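Local coordinates for protein geranyltranstransferase (Agrobacterium tumefaciens, PDB 2H8O) that probably joins geranyl diphosphate to isopentenyl diphosphate, making the fifteen-carbon farnesyl diphosphate used in isoprenoid biosynthesis, at residues Thr160-Ser168 with Lys178-Ala186. Numbering follows the deposited sequence.
Sequences TLAFDIIAS and KAALVISLA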
loop_
_atom_site.group_PDB
_atom_site.type_symbol
_atom_site.label_atom_id
_atom_site.label_comp_id
_atom_site.label_asym_id
_atom_site.label_seq_id
_atom_site.Cartn_x
_atom_site.Cartn_y
_atom_site.Cartn_z
ATOM N N THR A 160 -0.256 -3.825 0.725
ATOM C CA THR A 160 0.021 -3.959 -0.700
ATOM C C THR A 160 -1.075 -4.813 -1.368
ATOM O O THR A 160 -1.583 -4.486 -2.430
ATOM C CB THR A 160 1.409 -4.567 -0.944
ATOM O OG1 THR A 160 2.398 -3.800 -0.230
ATOM C CG2 THR A 160 1.750 -4.560 -2.437
ATOM N N LEU A 161 -1.397 -5.935 -0.732
ATOM C CA LEU A 161 -2.399 -6.874 -1.274
ATOM C C LEU A 161 -3.785 -6.242 -1.421
ATOM O O LEU A 161 -4.542 -6.580 -2.359
ATOM C CB LEU A 161 -2.486 -8.131 -0.384
ATOM C CG LEU A 161 -3.155 -9.333 -1.067
ATOM C CD1 LEU A 161 -2.251 -9.867 -2.168
ATOM C CD2 LEU A 161 -3.451 -10.379 -0.030
ATOM N N ALA A 162 -4.151 -5.339 -0.507
ATOM C CA ALA A 162 -5.438 -4.639 -0.597
ATOM C C ALA A 162 -5.611 -4.010 -1.979
ATOM O O ALA A 162 -6.669 -4.100 -2.603
ATOM C CB ALA A 162 -5.567 -3.600 0.505
ATOM N N PHE A 163 -4.557 -3.366 -2.472
ATOM C CA PHE A 163 -4.612 -2.711 -3.777
ATOM C C PHE A 163 -4.644 -3.690 -4.944
ATOM O O PHE A 163 -5.406 -3.497 -5.892
ATOM C CB PHE A 163 -3.518 -1.656 -3.888
ATOM C CG PHE A 163 -3.757 -0.504 -2.971
ATOM C CD1 PHE A 163 -4.723 0.419 -3.287
ATOM C CD2 PHE A 163 -3.101 -0.396 -1.747
ATOM C CE1 PHE A 163 -4.978 1.497 -2.441
ATOM C CE2 PHE A 163 -3.362 0.656 -0.907
ATOM C CZ PHE A 163 -4.298 1.593 -1.244
ATOM N N ASP A 164 -3.862 -4.764 -4.829
ATOM C CA ASP A 164 -3.962 -5.884 -5.768
ATOM C C ASP A 164 -5.397 -6.413 -5.872
ATOM O O ASP A 164 -5.912 -6.592 -6.956
ATOM C CB ASP A 164 -3.006 -7.006 -5.343
ATOM C CG ASP A 164 -2.859 -8.104 -6.385
ATOM O OD1 ASP A 164 -3.277 -7.932 -7.550
ATOM O OD2 ASP A 164 -2.291 -9.165 -6.035
ATOM N N ILE A 165 -6.035 -6.664 -4.734
ATOM C CA ILE A 165 -7.368 -7.256 -4.718
ATOM C C ILE A 165 -8.385 -6.341 -5.386
ATOM O O ILE A 165 -9.238 -6.791 -6.156
ATOM C CB ILE A 165 -7.805 -7.567 -3.278
ATOM C CG1 ILE A 165 -6.918 -8.659 -2.686
ATOM C CG2 ILE A 165 -9.285 -7.984 -3.224
ATOM C CD1 ILE A 165 -6.991 -8.735 -1.181
ATOM N N ILE A 166 -8.281 -5.043 -5.121
ATOM C CA ILE A 166 -9.218 -4.127 -5.772
ATOM C C ILE A 166 -9.039 -4.077 -7.282
ATOM O O ILE A 166 -10.016 -4.119 -8.030
ATOM C CB ILE A 166 -9.101 -2.731 -5.210
ATOM C CG1 ILE A 166 -9.653 -2.721 -3.794
ATOM C CG2 ILE A 166 -9.866 -1.695 -6.076
ATOM C CD1 ILE A 166 -9.408 -1.435 -3.064
ATOM N N ALA A 167 -7.794 -3.995 -7.746
ATOM C CA ALA A 167 -7.549 -3.703 -9.162
ATOM C C ALA A 167 -7.526 -4.944 -10.048
ATOM O O ALA A 167 -7.602 -4.825 -11.276
ATOM C CB ALA A 167 -6.234 -2.905 -9.317
ATOM N N SER A 168 -7.396 -6.114 -9.415
ATOM C CA SER A 168 -7.214 -7.374 -10.140
ATOM C C SER A 168 -8.369 -7.695 -11.079
ATOM O O SER A 168 -9.517 -7.333 -10.836
ATOM C CB SER A 168 -6.994 -8.551 -9.173
ATOM O OG SER A 168 -5.653 -8.580 -8.713
ATOM N N LYS A 178 -12.585 0.744 -10.467
ATOM C CA LYS A 178 -11.368 0.288 -9.774
ATOM C C LYS A 178 -10.438 1.461 -9.450
ATOM O O LYS A 178 -10.000 1.610 -8.323
ATOM C CB LYS A 178 -10.642 -0.757 -10.616
ATOM C CG LYS A 178 -11.361 -2.114 -10.604
ATOM C CD LYS A 178 -10.820 -3.091 -11.644
ATOM C CE LYS A 178 -11.213 -4.538 -11.295
ATOM N NZ LYS A 178 -11.166 -5.457 -12.446
ATOM N N ALA A 179 -10.169 2.309 -10.436
ATOM C CA ALA A 179 -9.307 3.495 -10.198
ATOM C C ALA A 179 -9.891 4.391 -9.118
ATOM O O ALA A 179 -9.186 4.832 -8.220
ATOM C CB ALA A 179 -9.062 4.280 -11.489
ATOM N N ALA A 180 -11.202 4.647 -9.192
ATOM C CA ALA A 180 -11.872 5.475 -8.188
ATOM C C ALA A 180 -11.735 4.890 -6.790
ATOM O O ALA A 180 -11.528 5.604 -5.815
ATOM C CB ALA A 180 -13.347 5.627 -8.542
ATOM N N LEU A 181 -11.855 3.571 -6.688
ATOM C CA LEU A 181 -11.718 2.887 -5.408
ATOM C C LEU A 181 -10.282 2.951 -4.895
ATOM O O LEU A 181 -10.069 3.078 -3.694
ATOM C CB LEU A 181 -12.118 1.423 -5.554
ATOM C CG LEU A 181 -13.611 1.126 -5.666
ATOM C CD1 LEU A 181 -13.825 -0.329 -6.011
ATOM C CD2 LEU A 181 -14.332 1.460 -4.393
ATOM N N VAL A 182 -9.300 2.804 -5.782
ATOM C CA VAL A 182 -7.895 2.870 -5.377
ATOM C C VAL A 182 -7.609 4.262 -4.779
ATOM O O VAL A 182 -7.002 4.385 -3.701
ATOM C CB VAL A 182 -6.941 2.552 -6.533
ATOM C CG1 VAL A 182 -5.466 2.886 -6.146
ATOM C CG2 VAL A 182 -7.055 1.053 -6.968
ATOM N N ILE A 183 -8.073 5.298 -5.462
ATOM C CA ILE A 183 -7.916 6.678 -4.958
ATOM C C ILE A 183 -8.610 6.813 -3.607
ATOM O O ILE A 183 -8.022 7.277 -2.637
ATOM C CB ILE A 183 -8.456 7.743 -5.957
ATOM C CG1 ILE A 183 -7.727 7.680 -7.306
ATOM C CG2 ILE A 183 -8.382 9.156 -5.349
ATOM C CD1 ILE A 183 -8.527 8.360 -8.419
ATOM N N SER A 184 -9.870 6.395 -3.532
ATOM C CA SER A 184 -10.653 6.570 -2.313
ATOM C C SER A 184 -10.014 5.827 -1.133
ATOM O O SER A 184 -9.938 6.354 -0.008
ATOM C CB SER A 184 -12.076 6.061 -2.557
ATOM O OG SER A 184 -12.921 6.293 -1.457
ATOM N N LEU A 185 -9.556 4.603 -1.386
ATOM C CA LEU A 185 -8.954 3.806 -0.317
ATOM C C LEU A 185 -7.603 4.387 0.142
ATOM O O LEU A 185 -7.343 4.533 1.330
ATOM C CB LEU A 185 -8.790 2.343 -0.719
ATOM C CG LEU A 185 -8.297 1.437 0.411
ATOM C CD1 LEU A 185 -9.160 1.577 1.687
ATOM C CD2 LEU A 185 -8.221 -0.019 -0.069
ATOM N N ALA A 186 -6.790 4.805 -0.818
ATOM C CA ALA A 186 -5.489 5.390 -0.521
ATOM C C ALA A 186 -5.634 6.688 0.271
ATOM O O ALA A 186 -4.863 6.916 1.222
ATOM C CB ALA A 186 -4.703 5.619 -1.818
HETATM O O HOH W 1 -8.545 -5.272 -13.652
#
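Ile166 pushes its branched side chain as a knob into a hole formed by Lys178, Leu181, Val182 and Leu185. Its two arms divide the work: CG2, anti to the backbone N, rests 3.9 Å from Leu181 CB and also touches Val182 CG2, while the extended arm carries CD1 to 3.5 Å from Leu185 CD2. A beta-branched residue suits this place because it fills the hole in two directions. Phe163 packs differently, its ring edge meeting Val182 O and Ala186 CA; Phe163 CD1 lies 3.8 Å from Val182 CG1, and the short Ala186 lets CZ come up against its CA and CB. The same ring stacks on Phe163 of the second subunit.

Segments 160-167 and 178-186 run nearly antiparallel (158°); they belong to the consecutive helices 148-167 and 175-189, a helical hairpin in the all-alpha prenyltransferase fold, with helix 104-125 also touching Ile166 and Leu181.

Polar contacts gather where helix 148-167 ends. The long, extended Lys178 runs past the last carbonyls, CG 3.5 Å from Ile166 O, and NZ donates to Ser168 O (3.0 Å) from above the carbonyl plane. NZ also bonds Asn171 O and a water that donates to Ala167 O. In one of its two conformers Ser168 OG turns back to Asp164 O (2.7 Å), which also accepts from Ser168 N.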